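Local coordinates for chlorite dismutase (Nitrobacter winogradskyi, PDB 3QPI), which uses heme b to split chlorite into chloride and molecular oxygen, an O2-lyase activity of the chlorite dismutase family, at residues A75-N80 with L142-Y147; A86-R91 with D176-R181. All blocks are in the same frame, centred on the assembly; numbering follows the deposited sequence.

Interaction 1 of 2, residues A75-N80 with L142-Y147. With HEM (protoporphyrin IX containing Fe), chain C.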
ATOM      1  N   ALA A  75     -14.549  -1.553  -1.654  1.00 35.82           N
ATOM      2  CA  ALA A  75     -14.734  -2.543  -2.708  1.00 36.96           C
ATOM      3  C   ALA A  75     -13.636  -3.602  -2.628  1.00 37.92           C
ATOM      4  O   ALA A  75     -12.684  -3.471  -1.850  1.00 37.52           O
ATOM      5  CB  ALA A  75     -14.730  -1.872  -4.068  1.00 35.34           C
ATOM      6  N   GLY A  76     -13.768  -4.657  -3.417  1.00 37.51           N
ATOM      7  CA  GLY A  76     -12.788  -5.731  -3.406  1.00 36.71           C
ATOM      8  C   GLY A  76     -11.823  -5.633  -4.571  1.00 35.16           C
ATOM      9  O   GLY A  76     -12.015  -4.822  -5.475  1.00 34.37           O
ATOM     10  N   LEU A  77     -10.792  -6.473  -4.554  1.00 34.42           N
ATOM     11  CA  LEU A  77      -9.853  -6.565  -5.655  1.00 37.03           C
ATOM     12  C   LEU A  77     -10.527  -7.278  -6.828  1.00 40.19           C
ATOM     13  O   LEU A  77     -11.507  -8.003  -6.646  1.00 35.25           O
ATOM     14  CB  LEU A  77      -8.597  -7.338  -5.228  1.00 33.13           C
ATOM     15  CG  LEU A  77      -7.899  -6.855  -3.936  1.00 35.21           C
ATOM     16  CD1 LEU A  77      -6.643  -7.668  -3.619  1.00 30.33           C
ATOM     17  CD2 LEU A  77      -7.561  -5.368  -4.019  1.00 34.33           C
ATOM     18  N   GLY A  78      -9.996  -7.075  -8.027  1.00 33.78           N
ATOM     19  CA  GLY A  78     -10.424  -7.831  -9.184  1.00 36.35           C
ATOM     20  C   GLY A  78     -11.644  -7.278  -9.907  1.00 37.97           C
ATOM     21  O   GLY A  78     -12.231  -7.985 -10.712  1.00 37.62           O
ATOM     22  N   ARG A  79     -12.026  -6.027  -9.633  1.00 37.91           N
ATOM     23  CA  ARG A  79     -13.159  -5.421 -10.340  1.00 36.65           C
ATOM     24  C   ARG A  79     -12.827  -5.309 -11.818  1.00 38.42           C
ATOM     25  O   ARG A  79     -11.729  -4.893 -12.189  1.00 35.89           O
ATOM     26  CB  ARG A  79     -13.503  -4.040  -9.792  1.00 35.68           C
ATOM     27  CG  ARG A  79     -14.049  -4.047  -8.378  1.00 35.19           C
ATOM     28  CD  ARG A  79     -14.149  -2.637  -7.828  1.00 38.03           C
ATOM     29  NE  ARG A  79     -12.848  -1.983  -7.667  1.00 35.45           N
ATOM     30  CZ  ARG A  79     -12.705  -0.717  -7.272  1.00 39.32           C
ATOM     31  NH1 ARG A  79     -13.791   0.010  -7.005  1.00 35.45           N
ATOM     32  NH2 ARG A  79     -11.486  -0.177  -7.130  1.00 34.22           N
ATOM     33  N   ASN A  80     -13.779  -5.673 -12.663  1.00 41.04           N
ATOM     34  CA  ASN A  80     -13.548  -5.611 -14.093  1.00 44.42           C
ATOM     35  C   ASN A  80     -13.110  -4.227 -14.566  1.00 40.54           C
ATOM     36  O   ASN A  80     -12.234  -4.125 -15.421  1.00 36.83           O
ATOM     37  CB  ASN A  80     -14.785  -6.064 -14.864  1.00 46.87           C
ATOM     38  CG  ASN A  80     -15.166  -7.491 -14.552  1.00 52.11           C
ATOM     39  OD1 ASN A  80     -14.317  -8.311 -14.177  1.00 51.85           O
ATOM     40  ND2 ASN A  80     -16.453  -7.801 -14.691  1.00 55.37           N
ATOM     41  N   LEU A 142       3.636  -3.744   2.197  1.00 25.16           N
ATOM     42  CA  LEU A 142       3.378  -3.620   0.771  1.00 25.67           C
ATOM     43  C   LEU A 142       1.922  -3.202   0.662  1.00 25.37           C
ATOM     44  O   LEU A 142       1.025  -3.910   1.132  1.00 25.39           O
ATOM     45  CB  LEU A 142       3.626  -4.936   0.039  1.00 25.75           C
ATOM     46  CG  LEU A 142       5.016  -5.567   0.244  1.00 27.36           C
ATOM     47  CD1 LEU A 142       5.149  -6.900  -0.504  1.00 25.86           C
ATOM     48  CD2 LEU A 142       6.095  -4.613  -0.214  1.00 25.37           C
ATOM     49  N   THR A 143       1.699  -2.021   0.093  1.00 26.54           N
ATOM     50  CA  THR A 143       0.358  -1.484  -0.043  1.00 27.33           C
ATOM     51  C   THR A 143      -0.039  -1.616  -1.512  1.00 27.71           C
ATOM     52  O   THR A 143       0.735  -1.292  -2.410  1.00 27.26           O
ATOM     53  CB  THR A 143       0.253  -0.016   0.491  1.00 25.44           C
ATOM     54  OG1 THR A 143       1.124   0.866  -0.237  1.00 22.27           O
ATOM     55  CG2 THR A 143       0.622   0.024   1.970  1.00 25.66           C
ATOM     56  N   TRP A 144      -1.233  -2.146  -1.730  1.00 24.18           N
ATOM     57  CA  TRP A 144      -1.707  -2.522  -3.050  1.00 23.01           C
ATOM     58  C   TRP A 144      -3.065  -1.871  -3.243  1.00 26.49           C
ATOM     59  O   TRP A 144      -3.938  -1.973  -2.361  1.00 23.02           O
ATOM     60  CB  TRP A 144      -1.830  -4.051  -3.140  1.00 27.61           C
ATOM     61  CG  TRP A 144      -2.469  -4.499  -4.395  1.00 28.28           C
ATOM     62  CD1 TRP A 144      -3.737  -4.979  -4.547  1.00 25.68           C
ATOM     63  CD2 TRP A 144      -1.883  -4.472  -5.702  1.00 28.17           C
ATOM     64  NE1 TRP A 144      -3.975  -5.263  -5.868  1.00 26.84           N
ATOM     65  CE2 TRP A 144      -2.858  -4.962  -6.603  1.00 27.92           C
ATOM     66  CE3 TRP A 144      -0.630  -4.077  -6.199  1.00 25.05           C
ATOM     67  CZ2 TRP A 144      -2.620  -5.083  -7.985  1.00 27.07           C
ATOM     68  CZ3 TRP A 144      -0.390  -4.187  -7.576  1.00 28.41           C
ATOM     69  CH2 TRP A 144      -1.385  -4.696  -8.453  1.00 25.91           C
ATOM     70  N   PHE A 145      -3.224  -1.190  -4.381  1.00 22.02           N
ATOM     71  CA  PHE A 145      -4.434  -0.437  -4.694  1.00 26.27           C
ATOM     72  C   PHE A 145      -4.859  -0.688  -6.142  1.00 26.30           C
ATOM     73  O   PHE A 145      -4.011  -0.784  -7.037  1.00 25.04           O
ATOM     74  CB  PHE A 145      -4.171   1.075  -4.491  1.00 24.33           C
ATOM     75  CG  PHE A 145      -3.604   1.389  -3.146  1.00 24.59           C
ATOM     76  CD1 PHE A 145      -4.443   1.538  -2.054  1.00 22.57           C
ATOM     77  CD2 PHE A 145      -2.230   1.481  -2.962  1.00 22.08           C
ATOM     78  CE1 PHE A 145      -3.923   1.782  -0.811  1.00 23.37           C
ATOM     79  CE2 PHE A 145      -1.701   1.716  -1.722  1.00 22.12           C
ATOM     80  CZ  PHE A 145      -2.545   1.881  -0.637  1.00 25.45           C
ATOM     81  N   GLU A 146      -6.166  -0.760  -6.363  1.00 23.70           N
ATOM     82  CA  GLU A 146      -6.725  -0.946  -7.692  1.00 28.00           C
ATOM     83  C   GLU A 146      -7.831   0.056  -7.906  1.00 29.75           C
ATOM     84  O   GLU A 146      -8.619   0.305  -6.985  1.00 30.69           O
ATOM     85  CB  GLU A 146      -7.324  -2.347  -7.842  1.00 26.33           C
ATOM     86  CG  GLU A 146      -6.383  -3.443  -7.525  1.00 26.18           C
ATOM     87  CD  GLU A 146      -6.990  -4.834  -7.760  1.00 31.73           C
ATOM     88  OE1 GLU A 146      -8.210  -4.956  -8.067  1.00 29.88           O
ATOM     89  OE2 GLU A 146      -6.227  -5.804  -7.624  1.00 26.36           O
ATOM     90  N   TYR A 147      -7.916   0.594  -9.125  1.00 28.61           N
ATOM     91  CA  TYR A 147      -8.918   1.615  -9.455  1.00 29.75           C
ATOM     92  C   TYR A 147      -9.110   1.751 -10.963  1.00 30.37           C
ATOM     93  O   TYR A 147      -8.253   1.351 -11.749  1.00 28.03           O
ATOM     94  CB  TYR A 147      -8.502   2.963  -8.880  1.00 27.22           C
ATOM     95  CG  TYR A 147      -7.034   3.253  -9.072  1.00 29.97           C
ATOM     96  CD1 TYR A 147      -6.097   2.814  -8.143  1.00 27.62           C
ATOM     97  CD2 TYR A 147      -6.577   3.955 -10.174  1.00 27.94           C
ATOM     98  CE1 TYR A 147      -4.752   3.064  -8.306  1.00 25.25           C
ATOM     99  CE2 TYR A 147      -5.214   4.222 -10.341  1.00 28.73           C
ATOM    100  CZ  TYR A 147      -4.304   3.769  -9.399  1.00 28.01           C
ATOM    101  OH  TYR A 147      -2.940   4.004  -9.542  1.00 24.04           O
TER
HETATM  102  CHA HEM C1001      -3.077   0.903   7.238  1.00 18.80           C
HETATM  103  CHB HEM C1001      -7.243   2.416   5.432  1.00 24.82           C
HETATM  104  CHC HEM C1001      -4.902   4.294   1.605  1.00 20.79           C
HETATM  105  CHD HEM C1001      -0.794   3.033   3.578  1.00 17.06           C
HETATM  106  C1A HEM C1001      -4.386   1.166   7.016  1.00  6.83           C
HETATM  107  C2A HEM C1001      -5.420   0.714   7.933  1.00 12.52           C
HETATM  108  C3A HEM C1001      -6.617   1.107   7.454  1.00  4.80           C
HETATM  109  C4A HEM C1001      -6.332   1.833   6.218  1.00 19.25           C
HETATM  110  CMA HEM C1001      -8.015   0.860   8.130  1.00 28.10           C
HETATM  111  CAA HEM C1001      -5.074  -0.041   9.227  1.00 17.10           C
HETATM  112  CBA HEM C1001      -5.186  -1.555   9.120  1.00 30.24           C
HETATM  113  CGA HEM C1001      -5.002  -2.084  10.528  1.00 33.27           C
HETATM  114  O1A HEM C1001      -3.944  -2.706  10.740  1.00 27.72           O
HETATM  115  O2A HEM C1001      -5.871  -1.871  11.432  1.00 26.85           O
HETATM  116  C1B HEM C1001      -6.905   3.013   4.266  1.00 20.73           C
HETATM  117  C2B HEM C1001      -7.908   3.449   3.326  1.00 16.78           C
HETATM  118  C3B HEM C1001      -7.266   3.920   2.266  1.00 21.82           C
HETATM  119  C4B HEM C1001      -5.838   3.835   2.505  1.00 11.90           C
HETATM  120  CMB HEM C1001      -9.449   3.350   3.456  1.00 20.67           C
HETATM  121  CAB HEM C1001      -7.990   4.498   1.029  1.00 28.91           C
HETATM  122  CBB HEM C1001      -7.661   4.055  -0.187  1.00 26.00           C
HETATM  123  C1C HEM C1001      -3.581   4.157   1.789  1.00  7.42           C
HETATM  124  C2C HEM C1001      -2.495   4.571   0.900  1.00 15.42           C
HETATM  125  C3C HEM C1001      -1.360   4.168   1.468  1.00 11.41           C
HETATM  126  C4C HEM C1001      -1.710   3.541   2.730  1.00 18.72           C
HETATM  127  CMC HEM C1001      -2.689   5.258  -0.473  1.00 11.66           C
HETATM  128  CAC HEM C1001       0.100   4.338   1.017  1.00 26.62           C
HETATM  129  CBC HEM C1001       0.430   5.371   0.229  1.00 30.78           C
HETATM  130  C1D HEM C1001      -0.999   2.321   4.691  1.00 17.59           C
HETATM  131  C2D HEM C1001       0.070   1.777   5.493  1.00  9.98           C
HETATM  132  C3D HEM C1001      -0.677   1.103   6.635  1.00 16.64           C
HETATM  133  C4D HEM C1001      -2.081   1.345   6.402  1.00  6.11           C
HETATM  134  CMD HEM C1001       1.621   1.814   5.291  1.00 22.39           C
HETATM  135  CAD HEM C1001      -0.072   0.348   7.826  1.00 17.08           C
HETATM  136  CBD HEM C1001       0.050   1.375   8.962  1.00 22.89           C
HETATM  137  CGD HEM C1001       0.803   0.753  10.116  1.00 28.50           C
HETATM  138  O1D HEM C1001       0.383  -0.336  10.570  1.00 27.19           O
HETATM  139  O2D HEM C1001       1.818   1.342  10.582  1.00 28.47           O
HETATM  140  NA  HEM C1001      -4.959   1.851   5.930  1.00 10.34           N
HETATM  141  NB  HEM C1001      -5.630   3.254   3.754  1.00 16.16           N
HETATM  142  NC  HEM C1001      -3.068   3.543   2.897  1.00 18.53           N
HETATM  143  ND  HEM C1001      -2.260   2.065   5.258  1.00 13.16           N
HETATM  144 FE   HEM C1001      -3.831   2.836   4.507  1.00 23.80          FE
HETATM  145  O   HOH W   1     -10.779  -3.960  -7.601  1.00 23.69           O

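Interaction 2 of 2, residues A86-R91 with D176-R181. With HEM (protoporphyrin IX containing Fe), chain C.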
ATOM      1  N   ALA A  86      -1.679   0.395  -8.115  1.00 25.27           N
ATOM      2  CA  ALA A  86      -0.442   0.903  -7.548  1.00 23.56           C
ATOM      3  C   ALA A  86       0.072  -0.052  -6.482  1.00 24.64           C
ATOM      4  O   ALA A  86      -0.687  -0.629  -5.700  1.00 23.68           O
ATOM      5  CB  ALA A  86      -0.642   2.303  -6.943  1.00 25.62           C
ATOM      6  N   LEU A  87       1.384  -0.201  -6.467  1.00 23.28           N
ATOM      7  CA  LEU A  87       2.069  -0.929  -5.428  1.00 25.57           C
ATOM      8  C   LEU A  87       3.022   0.062  -4.757  1.00 27.48           C
ATOM      9  O   LEU A  87       3.910   0.614  -5.419  1.00 24.34           O
ATOM     10  CB  LEU A  87       2.834  -2.103  -6.041  1.00 25.56           C
ATOM     11  CG  LEU A  87       3.734  -2.908  -5.078  1.00 27.60           C
ATOM     12  CD1 LEU A  87       2.931  -3.565  -3.972  1.00 26.05           C
ATOM     13  CD2 LEU A  87       4.492  -3.942  -5.858  1.00 25.59           C
ATOM     14  N   ILE A  88       2.825   0.311  -3.463  1.00 24.17           N
ATOM     15  CA  ILE A  88       3.678   1.240  -2.725  1.00 24.52           C
ATOM     16  C   ILE A  88       4.297   0.554  -1.495  1.00 26.19           C
ATOM     17  O   ILE A  88       3.653   0.427  -0.442  1.00 22.58           O
ATOM     18  CB  ILE A  88       2.911   2.511  -2.325  1.00 25.89           C
ATOM     19  CG1 ILE A  88       2.311   3.200  -3.568  1.00 23.66           C
ATOM     20  CG2 ILE A  88       3.830   3.497  -1.570  1.00 24.81           C
ATOM     21  CD1 ILE A  88       1.338   4.325  -3.224  1.00 23.50           C
ATOM     22  N   PRO A  89       5.549   0.086  -1.643  1.00 25.08           N
ATOM     23  CA  PRO A  89       6.326  -0.497  -0.541  1.00 27.08           C
ATOM     24  C   PRO A  89       6.766   0.598   0.413  1.00 28.21           C
ATOM     25  O   PRO A  89       7.195   1.666  -0.052  1.00 27.99           O
ATOM     26  CB  PRO A  89       7.540  -1.120  -1.239  1.00 28.40           C
ATOM     27  CG  PRO A  89       7.184  -1.114  -2.736  1.00 30.45           C
ATOM     28  CD  PRO A  89       6.285   0.043  -2.916  1.00 27.49           C
ATOM     29  N   ILE A  90       6.627   0.352   1.715  1.00 24.52           N
ATOM     30  CA  ILE A  90       6.902   1.376   2.735  1.00 30.60           C
ATOM     31  C   ILE A  90       7.668   0.793   3.927  1.00 31.52           C
ATOM     32  O   ILE A  90       7.410  -0.331   4.357  1.00 28.81           O
ATOM     33  CB  ILE A  90       5.592   2.031   3.252  1.00 29.15           C
ATOM     34  CG1 ILE A  90       5.066   3.043   2.231  1.00 29.26           C
ATOM     35  CG2 ILE A  90       5.802   2.704   4.646  1.00 24.85           C
ATOM     36  CD1 ILE A  90       3.580   3.340   2.399  1.00 26.89           C
ATOM     37  N   ARG A  91       8.627   1.560   4.428  1.00 35.54           N
ATOM     38  CA  ARG A  91       9.346   1.189   5.633  1.00 38.18           C
ATOM     39  C   ARG A  91       9.297   2.355   6.596  1.00 37.72           C
ATOM     40  O   ARG A  91       9.619   3.482   6.219  1.00 37.05           O
ATOM     41  CB  ARG A  91      10.811   0.819   5.356  1.00 37.72           C
ATOM     42  CG  ARG A  91      11.542   0.439   6.650  1.00 40.74           C
ATOM     43  CD  ARG A  91      12.875  -0.248   6.444  1.00 44.03           C
ATOM     44  NE  ARG A  91      13.749   0.505   5.552  1.00 51.10           N
ATOM     45  CZ  ARG A  91      15.079   0.536   5.650  1.00 55.93           C
ATOM     46  NH1 ARG A  91      15.691  -0.155   6.618  1.00 59.47           N
ATOM     47  NH2 ARG A  91      15.796   1.265   4.786  1.00 50.93           N
ATOM     48  N   ASP A 176       7.254   4.395  -5.462  1.00 30.12           N
ATOM     49  CA  ASP A 176       6.016   4.509  -6.201  1.00 32.34           C
ATOM     50  C   ASP A 176       6.030   3.596  -7.450  1.00 33.87           C
ATOM     51  O   ASP A 176       6.740   3.865  -8.427  1.00 33.00           O
ATOM     52  CB  ASP A 176       5.798   5.976  -6.607  1.00 32.00           C
ATOM     53  CG  ASP A 176       4.791   6.685  -5.718  1.00 32.63           C
ATOM     54  OD1 ASP A 176       4.026   6.005  -5.002  1.00 31.34           O
ATOM     55  OD2 ASP A 176       4.758   7.929  -5.733  1.00 35.13           O
ATOM     56  N   ILE A 177       5.267   2.505  -7.404  1.00 28.53           N
ATOM     57  CA  ILE A 177       5.069   1.659  -8.584  1.00 26.85           C
ATOM     58  C   ILE A 177       3.638   1.798  -9.101  1.00 27.60           C
ATOM     59  O   ILE A 177       2.684   1.682  -8.327  1.00 25.62           O
ATOM     60  CB  ILE A 177       5.379   0.185  -8.258  1.00 28.39           C
ATOM     61  CG1 ILE A 177       6.789   0.068  -7.667  1.00 25.75           C
ATOM     62  CG2 ILE A 177       5.263  -0.682  -9.519  1.00 29.50           C
ATOM     63  CD1 ILE A 177       7.092  -1.257  -7.085  1.00 28.08           C
ATOM     64  N   ARG A 178       3.481   2.070 -10.398  1.00 25.42           N
ATOM     65  CA  ARG A 178       2.139   2.154 -10.977  1.00 29.00           C
ATOM     66  C   ARG A 178       1.939   1.117 -12.076  1.00 29.29           C
ATOM     67  O   ARG A 178       2.844   0.864 -12.870  1.00 28.25           O
ATOM     68  CB  ARG A 178       1.850   3.561 -11.536  1.00 27.18           C
ATOM     69  CG  ARG A 178       1.896   4.667 -10.480  1.00 28.45           C
ATOM     70  CD  ARG A 178       0.811   4.493  -9.406  1.00 26.77           C
ATOM     71  NE  ARG A 178       0.859   5.571  -8.420  1.00 26.90           N
ATOM     72  CZ  ARG A 178       1.562   5.540  -7.284  1.00 27.31           C
ATOM     73  NH1 ARG A 178       2.297   4.473  -6.952  1.00 25.35           N
ATOM     74  NH2 ARG A 178       1.540   6.599  -6.475  1.00 29.75           N
ATOM     75  N   LEU A 179       0.731   0.559 -12.152  1.00 28.45           N
ATOM     76  CA  LEU A 179       0.446  -0.559 -13.056  1.00 26.41           C
ATOM     77  C   LEU A 179      -0.790  -0.347 -13.914  1.00 30.48           C
ATOM     78  O   LEU A 179      -1.711   0.378 -13.527  1.00 27.28           O
ATOM     79  CB  LEU A 179       0.189  -1.848 -12.265  1.00 26.57           C
ATOM     80  CG  LEU A 179       1.198  -2.408 -11.266  1.00 27.86           C
ATOM     81  CD1 LEU A 179       2.565  -2.616 -11.915  1.00 29.91           C
ATOM     82  CD2 LEU A 179       1.275  -1.489  -9.979  1.00 26.95           C
ATOM     83  N   ALA A 180      -0.813  -1.058 -15.045  1.00 34.22           N
ATOM     84  CA  ALA A 180      -1.981  -1.174 -15.910  1.00 32.75           C
ATOM     85  C   ALA A 180      -2.245  -2.656 -16.169  1.00 33.23           C
ATOM     86  O   ALA A 180      -1.311  -3.431 -16.413  1.00 32.31           O
ATOM     87  CB  ALA A 180      -1.745  -0.445 -17.231  1.00 30.55           C
ATOM     88  N   ARG A 181      -3.509  -3.055 -16.103  1.00 32.72           N
ATOM     89  CA  ARG A 181      -3.852  -4.457 -16.257  1.00 39.27           C
ATOM     90  C   ARG A 181      -3.444  -4.957 -17.653  1.00 40.29           C
ATOM     91  O   ARG A 181      -3.767  -4.341 -18.680  1.00 35.34           O
ATOM     92  CB  ARG A 181      -5.339  -4.692 -16.004  1.00 40.66           C
ATOM     93  CG  ARG A 181      -5.701  -6.175 -15.858  1.00 45.25           C
ATOM     94  CD  ARG A 181      -6.848  -6.380 -14.855  1.00 43.15           C
ATOM     95  NE  ARG A 181      -8.142  -6.388 -15.541  1.00 44.64           N
ATOM     96  CZ  ARG A 181      -9.281  -5.924 -15.026  1.00 45.89           C
ATOM     97  NH1 ARG A 181      -9.313  -5.389 -13.811  1.00 42.87           N
ATOM     98  NH2 ARG A 181     -10.397  -5.990 -15.737  1.00 50.35           N
TER
HETATM   99  CHA HEM C1001      -3.077   0.903   7.238  1.00 18.80           C
HETATM  100  CHB HEM C1001      -7.243   2.416   5.432  1.00 24.82           C
HETATM  101  CHC HEM C1001      -4.902   4.294   1.605  1.00 20.79           C
HETATM  102  CHD HEM C1001      -0.794   3.033   3.578  1.00 17.06           C
HETATM  103  C1A HEM C1001      -4.386   1.166   7.016  1.00  6.83           C
HETATM  104  C2A HEM C1001      -5.420   0.714   7.933  1.00 12.52           C
HETATM  105  C3A HEM C1001      -6.617   1.107   7.454  1.00  4.80           C
HETATM  106  C4A HEM C1001      -6.332   1.833   6.218  1.00 19.25           C
HETATM  107  CMA HEM C1001      -8.015   0.860   8.130  1.00 28.10           C
HETATM  108  CAA HEM C1001      -5.074  -0.041   9.227  1.00 17.10           C
HETATM  109  CBA HEM C1001      -5.186  -1.555   9.120  1.00 30.24           C
HETATM  110  CGA HEM C1001      -5.002  -2.084  10.528  1.00 33.27           C
HETATM  111  O1A HEM C1001      -3.944  -2.706  10.740  1.00 27.72           O
HETATM  112  O2A HEM C1001      -5.871  -1.871  11.432  1.00 26.85           O
HETATM  113  C1B HEM C1001      -6.905   3.013   4.266  1.00 20.73           C
HETATM  114  C2B HEM C1001      -7.908   3.449   3.326  1.00 16.78           C
HETATM  115  C3B HEM C1001      -7.266   3.920   2.266  1.00 21.82           C
HETATM  116  C4B HEM C1001      -5.838   3.835   2.505  1.00 11.90           C
HETATM  117  CMB HEM C1001      -9.449   3.350   3.456  1.00 20.67           C
HETATM  118  CAB HEM C1001      -7.990   4.498   1.029  1.00 28.91           C
HETATM  119  CBB HEM C1001      -7.661   4.055  -0.187  1.00 26.00           C
HETATM  120  C1C HEM C1001      -3.581   4.157   1.789  1.00  7.42           C
HETATM  121  C2C HEM C1001      -2.495   4.571   0.900  1.00 15.42           C
HETATM  122  C3C HEM C1001      -1.360   4.168   1.468  1.00 11.41           C
HETATM  123  C4C HEM C1001      -1.710   3.541   2.730  1.00 18.72           C
HETATM  124  CMC HEM C1001      -2.689   5.258  -0.473  1.00 11.66           C
HETATM  125  CAC HEM C1001       0.100   4.338   1.017  1.00 26.62           C
HETATM  126  CBC HEM C1001       0.430   5.371   0.229  1.00 30.78           C
HETATM  127  C1D HEM C1001      -0.999   2.321   4.691  1.00 17.59           C
HETATM  128  C2D HEM C1001       0.070   1.777   5.493  1.00  9.98           C
HETATM  129  C3D HEM C1001      -0.677   1.103   6.635  1.00 16.64           C
HETATM  130  C4D HEM C1001      -2.081   1.345   6.402  1.00  6.11           C
HETATM  131  CMD HEM C1001       1.621   1.814   5.291  1.00 22.39           C
HETATM  132  CAD HEM C1001      -0.072   0.348   7.826  1.00 17.08           C
HETATM  133  CBD HEM C1001       0.050   1.375   8.962  1.00 22.89           C
HETATM  134  CGD HEM C1001       0.803   0.753  10.116  1.00 28.50           C
HETATM  135  O1D HEM C1001       0.383  -0.336  10.570  1.00 27.19           O
HETATM  136  O2D HEM C1001       1.818   1.342  10.582  1.00 28.47           O
HETATM  137  NA  HEM C1001      -4.959   1.851   5.930  1.00 10.34           N
HETATM  138  NB  HEM C1001      -5.630   3.254   3.754  1.00 16.16           N
HETATM  139  NC  HEM C1001      -3.068   3.543   2.897  1.00 18.53           N
HETATM  140  ND  HEM C1001      -2.260   2.065   5.258  1.00 13.16           N
HETATM  141 FE   HEM C1001      -3.831   2.836   4.507  1.00 23.80          FE

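Interaction 1 of 2, residues A75-N80 with L142-Y147
E146 reaches from the strand segment 142-147 into the 75-80 loop and meets the backbone of G78, whose N lies 2.8 Å from E146 OE1 in a nearly straight hydrogen bond (168° at the proton) using the oxygen's syn lone pair. The extended E146 chain carries the carboxylate out to the loop, and chi3 near zero (-6°) sets its rotation, with OE1 at G78 N and OE2 at W144 NE1. OE2 accepts from W144 NE1 of the same strand at 2.9 Å and is met on its anti side. L77 crosses E146 at about a right angle, with L77 CB 3.7 Å from E146 OE2, while L77 CD2 abuts the edge of the W144 ring, 3.9 Å from W144 CD1. A water adds a second donor to E146 OE1 at 2.8 Å. It also donates to G76 O and accepts from R79 N and, at 2.9 Å, from R79 NE; the R79 chain is bent at chi3 (-65°), which turns the guanidinium back toward this water. The other nitrogens of R79 bond to the carbonyls of P123 and A124. The loop, lying between helix 64-73 and strand 84-92, thus sits against the end of strand 141-147, itself flanked by strands 84-92 and 126-131, while F145 on the strand's other face meets the heme and F155 of helix 152-163.

Interaction 2 of 2, residues A86-R91 with D176-R181
Within the antiparallel sheet of this dimeric alpha-beta barrel family, L87 of strand 84-92 and I177 of strand 171-181 form a hydrogen-bonded pair: L87 N to I177 O is 2.9 Å and I177 N to L87 O is 3.1 Å. Their side chains lie side by side on one face, with L87 CD2 3.9 Å from I177 CD1. A86 and R178 make the adjacent non-hydrogen-bonded pair, and their side chains occupy the heme-bearing face. R178 is bent at chi2 (-63°), which brings its chain over A86, CD lying 3.6 Å from A86 CB, and folds the guanidinium back to its own strand. There R178 NH1 donates to I177 O at 3.1 Å from above the carbonyl plane, 72° out of it, opposite to L87 N. R178 NH2 also forms a salt bridge with D176 OD1 at 3.0 Å, weak as a hydrogen bond; E156 and R163 of helix 152-163 pair with R178 NE and D176 OD2. I88 packs beside these charges, its CD1 3.6 Å from D176 OD1 and 3.7 Å from the heme vinyl carbon CBC. A leucine in place of R178 would probably leave D176 and E156 each without one cationic mate and I177 O with a single donor. Together R178 and R163 probably balance the charges of D176 and E156, tying strand 171-181 to helix 152-163 beside the apolar I88 that faces the heme vinyl.

Following the chain from the N terminus, the order is 75-80, 86-91, 142-147, 176-181. Interaction 1 closes a loop of 61 intervening residues and interaction 2 one of 84; because 86-91 falls inside the first and 142-147 inside the second, the two closures cross. Strand 84-92 lies between strands 141-147 and 171-181 in the sheet, so the crossing is built into neighbouring strands. T143 OG1 bonds to I88 O, with backbone bonds T143-I88 and F145-A86 beside it. At the far end R181 bonds to the carbonyls of R79 and N80, bringing the C-terminal strand to the loop after helix 64-73. Both contacts touch the heme.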